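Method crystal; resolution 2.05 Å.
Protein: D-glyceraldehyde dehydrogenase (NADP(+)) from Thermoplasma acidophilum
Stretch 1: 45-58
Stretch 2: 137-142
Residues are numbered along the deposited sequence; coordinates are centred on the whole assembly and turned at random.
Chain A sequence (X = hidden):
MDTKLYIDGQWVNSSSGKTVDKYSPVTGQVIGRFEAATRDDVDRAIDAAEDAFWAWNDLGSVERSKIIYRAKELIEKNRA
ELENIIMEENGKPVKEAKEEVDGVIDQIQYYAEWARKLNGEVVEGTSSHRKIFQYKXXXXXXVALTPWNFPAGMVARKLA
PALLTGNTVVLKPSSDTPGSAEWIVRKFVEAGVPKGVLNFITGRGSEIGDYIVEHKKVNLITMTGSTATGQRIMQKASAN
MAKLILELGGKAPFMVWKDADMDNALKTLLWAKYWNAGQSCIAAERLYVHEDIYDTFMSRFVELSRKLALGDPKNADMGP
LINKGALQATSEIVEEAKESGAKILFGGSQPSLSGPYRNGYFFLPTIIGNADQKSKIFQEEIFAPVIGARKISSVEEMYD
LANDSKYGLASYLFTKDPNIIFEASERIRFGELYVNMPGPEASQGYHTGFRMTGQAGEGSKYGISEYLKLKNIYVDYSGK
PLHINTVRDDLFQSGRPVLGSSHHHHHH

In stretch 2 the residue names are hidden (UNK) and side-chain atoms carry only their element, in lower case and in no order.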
# COMPACT_ATOMS: atom_id res chain seq x y z
N ALA A 45 -2.11 -36.07 10.67
CA ALA A 45 -1.39 -34.81 10.68
C ALA A 45 -2.26 -33.66 10.18
O ALA A 45 -2.32 -32.63 10.83
CB ALA A 45 -0.08 -34.92 9.91
N ILE A 46 -2.95 -33.84 9.05
CA ILE A 46 -3.85 -32.84 8.51
C ILE A 46 -5.01 -32.57 9.45
O ILE A 46 -5.37 -31.41 9.66
CB ILE A 46 -4.33 -33.21 7.09
CG1 ILE A 46 -3.20 -33.02 6.08
CG2 ILE A 46 -5.53 -32.36 6.66
CD1 ILE A 46 -3.45 -33.72 4.77
N ASP A 47 -5.61 -33.62 9.99
CA ASP A 47 -6.63 -33.52 11.09
C ASP A 47 -6.17 -32.76 12.34
O ASP A 47 -6.91 -31.91 12.83
CB ASP A 47 -7.21 -34.88 11.47
CG ASP A 47 -8.09 -35.49 10.36
OD1 ASP A 47 -8.38 -34.87 9.32
OD2 ASP A 47 -8.48 -36.64 10.49
N ALA A 48 -4.96 -33.01 12.81
CA ALA A 48 -4.39 -32.18 13.88
C ALA A 48 -4.27 -30.66 13.47
O ALA A 48 -4.63 -29.79 14.25
CB ALA A 48 -3.05 -32.70 14.33
N ALA A 49 -3.78 -30.38 12.27
CA ALA A 49 -3.76 -29.02 11.76
C ALA A 49 -5.15 -28.40 11.71
O ALA A 49 -5.32 -27.24 12.12
CB ALA A 49 -3.09 -28.99 10.39
N GLU A 50 -6.16 -29.13 11.24
CA GLU A 50 -7.53 -28.60 11.27
C GLU A 50 -8.02 -28.26 12.68
O GLU A 50 -8.59 -27.19 12.93
CB GLU A 50 -8.53 -29.57 10.64
CG GLU A 50 -9.94 -29.02 10.51
CD GLU A 50 -10.89 -30.01 9.84
OE1 GLU A 50 -10.88 -31.17 10.23
OE2 GLU A 50 -11.64 -29.66 8.90
N ASP A 51 -7.84 -29.19 13.59
CA ASP A 51 -8.30 -28.99 14.95
C ASP A 51 -7.52 -27.89 15.70
O ASP A 51 -8.08 -27.25 16.55
CB ASP A 51 -8.30 -30.32 15.73
CG ASP A 51 -9.22 -31.42 15.10
OD1 ASP A 51 -10.17 -31.11 14.32
OD2 ASP A 51 -8.99 -32.61 15.41
N ALA A 52 -6.27 -27.63 15.37
CA ALA A 52 -5.55 -26.55 16.01
C ALA A 52 -5.85 -25.15 15.38
O ALA A 52 -5.48 -24.15 15.97
CB ALA A 52 -4.06 -26.85 15.95
N PHE A 53 -6.52 -25.09 14.23
CA PHE A 53 -6.59 -23.88 13.42
C PHE A 53 -7.20 -22.68 14.14
O PHE A 53 -6.54 -21.64 14.21
CB PHE A 53 -7.31 -24.09 12.06
CG PHE A 53 -7.59 -22.78 11.32
CD1 PHE A 53 -6.56 -22.05 10.78
CD2 PHE A 53 -8.88 -22.24 11.26
CE1 PHE A 53 -6.78 -20.82 10.17
CE2 PHE A 53 -9.11 -21.02 10.63
CZ PHE A 53 -8.06 -20.31 10.08
N TRP A 54 -8.38 -22.84 14.74
CA TRP A 54 -9.08 -21.68 15.34
C TRP A 54 -8.36 -20.99 16.49
O TRP A 54 -8.25 -19.76 16.52
CB TRP A 54 -10.55 -21.99 15.67
CG TRP A 54 -11.35 -21.87 14.45
CD1 TRP A 54 -11.93 -22.87 13.73
CD2 TRP A 54 -11.59 -20.64 13.72
NE1 TRP A 54 -12.55 -22.34 12.61
CE2 TRP A 54 -12.36 -20.98 12.57
CE3 TRP A 54 -11.22 -19.31 13.92
CZ2 TRP A 54 -12.78 -20.03 11.64
CZ3 TRP A 54 -11.63 -18.34 12.98
CH2 TRP A 54 -12.40 -18.72 11.85
N ALA A 55 -7.84 -21.77 17.38
CA ALA A 55 -7.03 -21.30 18.51
C ALA A 55 -5.67 -20.71 18.11
O ALA A 55 -5.18 -19.81 18.81
CB ALA A 55 -6.78 -22.48 19.48
N TRP A 56 -5.07 -21.18 17.01
CA TRP A 56 -3.86 -20.52 16.46
C TRP A 56 -4.25 -19.18 15.78
O TRP A 56 -3.65 -18.13 16.05
CB TRP A 56 -3.14 -21.47 15.51
CG TRP A 56 -1.78 -21.06 15.01
CD1 TRP A 56 -1.43 -20.89 13.69
CD2 TRP A 56 -0.61 -20.77 15.77
NE1 TRP A 56 -0.12 -20.55 13.59
CE2 TRP A 56 0.42 -20.46 14.84
CE3 TRP A 56 -0.32 -20.76 17.13
CZ2 TRP A 56 1.71 -20.13 15.23
CZ3 TRP A 56 0.99 -20.44 17.52
CH2 TRP A 56 2.00 -20.11 16.55
N ASN A 57 -5.26 -19.20 14.93
CA ASN A 57 -5.78 -17.92 14.38
C ASN A 57 -6.03 -16.89 15.53
O ASN A 57 -5.55 -15.73 15.50
CB ASN A 57 -7.06 -18.16 13.59
CG ASN A 57 -7.64 -16.86 12.99
OD1 ASN A 57 -7.14 -16.35 12.05
ND2 ASN A 57 -8.65 -16.34 13.61
N ASP A 58 -6.78 -17.34 16.51
CA ASP A 58 -7.26 -16.49 17.61
C ASP A 58 -6.16 -15.96 18.59
O ASP A 58 -6.42 -14.97 19.27
CB ASP A 58 -8.40 -17.21 18.40
CG ASP A 58 -9.76 -17.18 17.65
OD1 ASP A 58 -9.86 -16.66 16.53
OD2 ASP A 58 -10.76 -17.70 18.18
N UNK A 137 -7.11 -12.84 6.29
CA UNK A 137 -7.26 -13.95 7.23
C UNK A 137 -6.42 -15.15 6.72
O UNK A 137 -6.20 -15.28 5.53
c UNK A 137 -8.72 -14.39 7.39
c UNK A 137 -9.55 -13.30 7.99
c UNK A 137 -9.33 -14.84 6.08
N UNK A 138 -6.05 -16.06 7.61
CA UNK A 138 -5.30 -17.22 7.09
C UNK A 138 -6.15 -18.09 6.13
O UNK A 138 -7.37 -18.06 6.19
c UNK A 138 -5.54 -17.34 9.50
c UNK A 138 -6.17 -16.05 9.07
c UNK A 138 -4.89 -18.00 8.36
N UNK A 139 -5.49 -18.77 5.21
CA UNK A 139 -6.14 -19.81 4.35
C UNK A 139 -6.58 -20.99 5.17
O UNK A 139 -7.53 -21.66 4.81
c UNK A 139 -5.14 -19.43 2.05
c UNK A 139 -5.92 -19.66 0.93
c UNK A 139 -5.07 -17.71 -0.13
c UNK A 139 -4.26 -17.49 0.99
c UNK A 139 -5.88 -18.81 -0.18
c UNK A 139 -4.31 -18.34 2.07
c UNK A 139 -5.23 -20.34 3.23
o UNK A 139 -4.97 -16.86 -1.18
N UNK A 140 -5.87 -21.29 6.25
CA UNK A 140 -6.21 -22.49 7.02
C UNK A 140 -5.06 -23.45 7.11
O UNK A 140 -4.11 -23.11 7.75
N UNK A 141 -5.14 -24.61 6.44
CA UNK A 141 -4.08 -25.60 6.44
C UNK A 141 -3.12 -25.53 5.26
O UNK A 141 -3.53 -25.71 4.12
c UNK A 141 -3.45 -28.03 6.60
c UNK A 141 -6.43 -28.40 7.70
c UNK A 141 -5.56 -27.15 7.70
c UNK A 141 -4.62 -27.05 6.50
N UNK A 142 -1.87 -25.23 5.58
CA UNK A 142 -0.78 -25.08 4.61
C UNK A 142 0.03 -26.41 4.58
O UNK A 142 0.41 -26.91 5.64
c UNK A 142 0.16 -23.90 5.04
c UNK A 142 -0.55 -22.57 4.97
c UNK A 142 1.44 -23.87 4.23

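Position 137 carries three side-chain carbons. The first bonds to CA and bears the other two, so the side chain forks at once. It makes no contact with the helix of stretch 1, and its CA-to-CB bond points sideways to it. A branched side chain of three carbons, with no oxygen, is Val137.

Position 138 also has three side-chain carbons, but here they close a ring onto the backbone N. The CA-to-CB bond points toward the helix. One ring carbon lies at the edge of the aromatic ring of Phe53, near its plane, and the ring carbon bonded to N approaches Asn57. The closure onto N identifies Pro138. Its CG lies 3.8 Å from CE1 of Phe53. Its CD lies 3.1 Å from OD1 of Asn57. This is a close approach of carbon to oxygen, not a hydrogen bond, and the proline N has no hydrogen to give.

Position 139 has one carbon leading to a ring of six carbons, and the ring bears an oxygen. The CA-to-CB bond points away from the helix, and the residue touches nothing on stretch 1. It is Tyr139.

Position 140 has no side-chain atoms. Its bare CA sits 3.6 Å from CE1 of Phe53. Phi is 121° and psi is -110°, and a CB at these angles would be jammed against the carbonyl O of the residue before. The backbone alone therefore calls for glycine. It is Gly140.

Position 141 has four side-chain carbons, forked at the first, with one arm two carbons long. The CA-to-CB bond points sideways, but the end of the side chain comes nearer the helix. The end carbon of the longer arm meets Ile46 and Glu50, and the shorter arm meets Ala49. This is Ile141. Its CD1 is 3.6 Å from N of Glu50 and 3.7 Å from O of Ile46.

Position 142 has three carbons, forked at the first, on a strand that continues beyond the stretch. Its CA-to-CB bond points away from the helix, and it makes no contact there. It is Val142.

The contact works by packing. No hydrogen bond crosses between the stretches, which together bury 328 Å². Ile141 has the largest covered area and lies against the turn from Ile46 to Glu50. CA of Ala49 is 6.3 Å from CA of Ile141, and CB of Ala49 touches CG2 of Ile141 at 3.9 Å. Further along, Phe53 points toward stretch 2 and meets both Pro138 and Gly140. Asn57 adds the polar end of the contact, while its ND2 donates a hydrogen bond to OD1 of Asp58, at 3.2 Å, within the helix.

Stretch 2, residues 137-142: VPYGIV
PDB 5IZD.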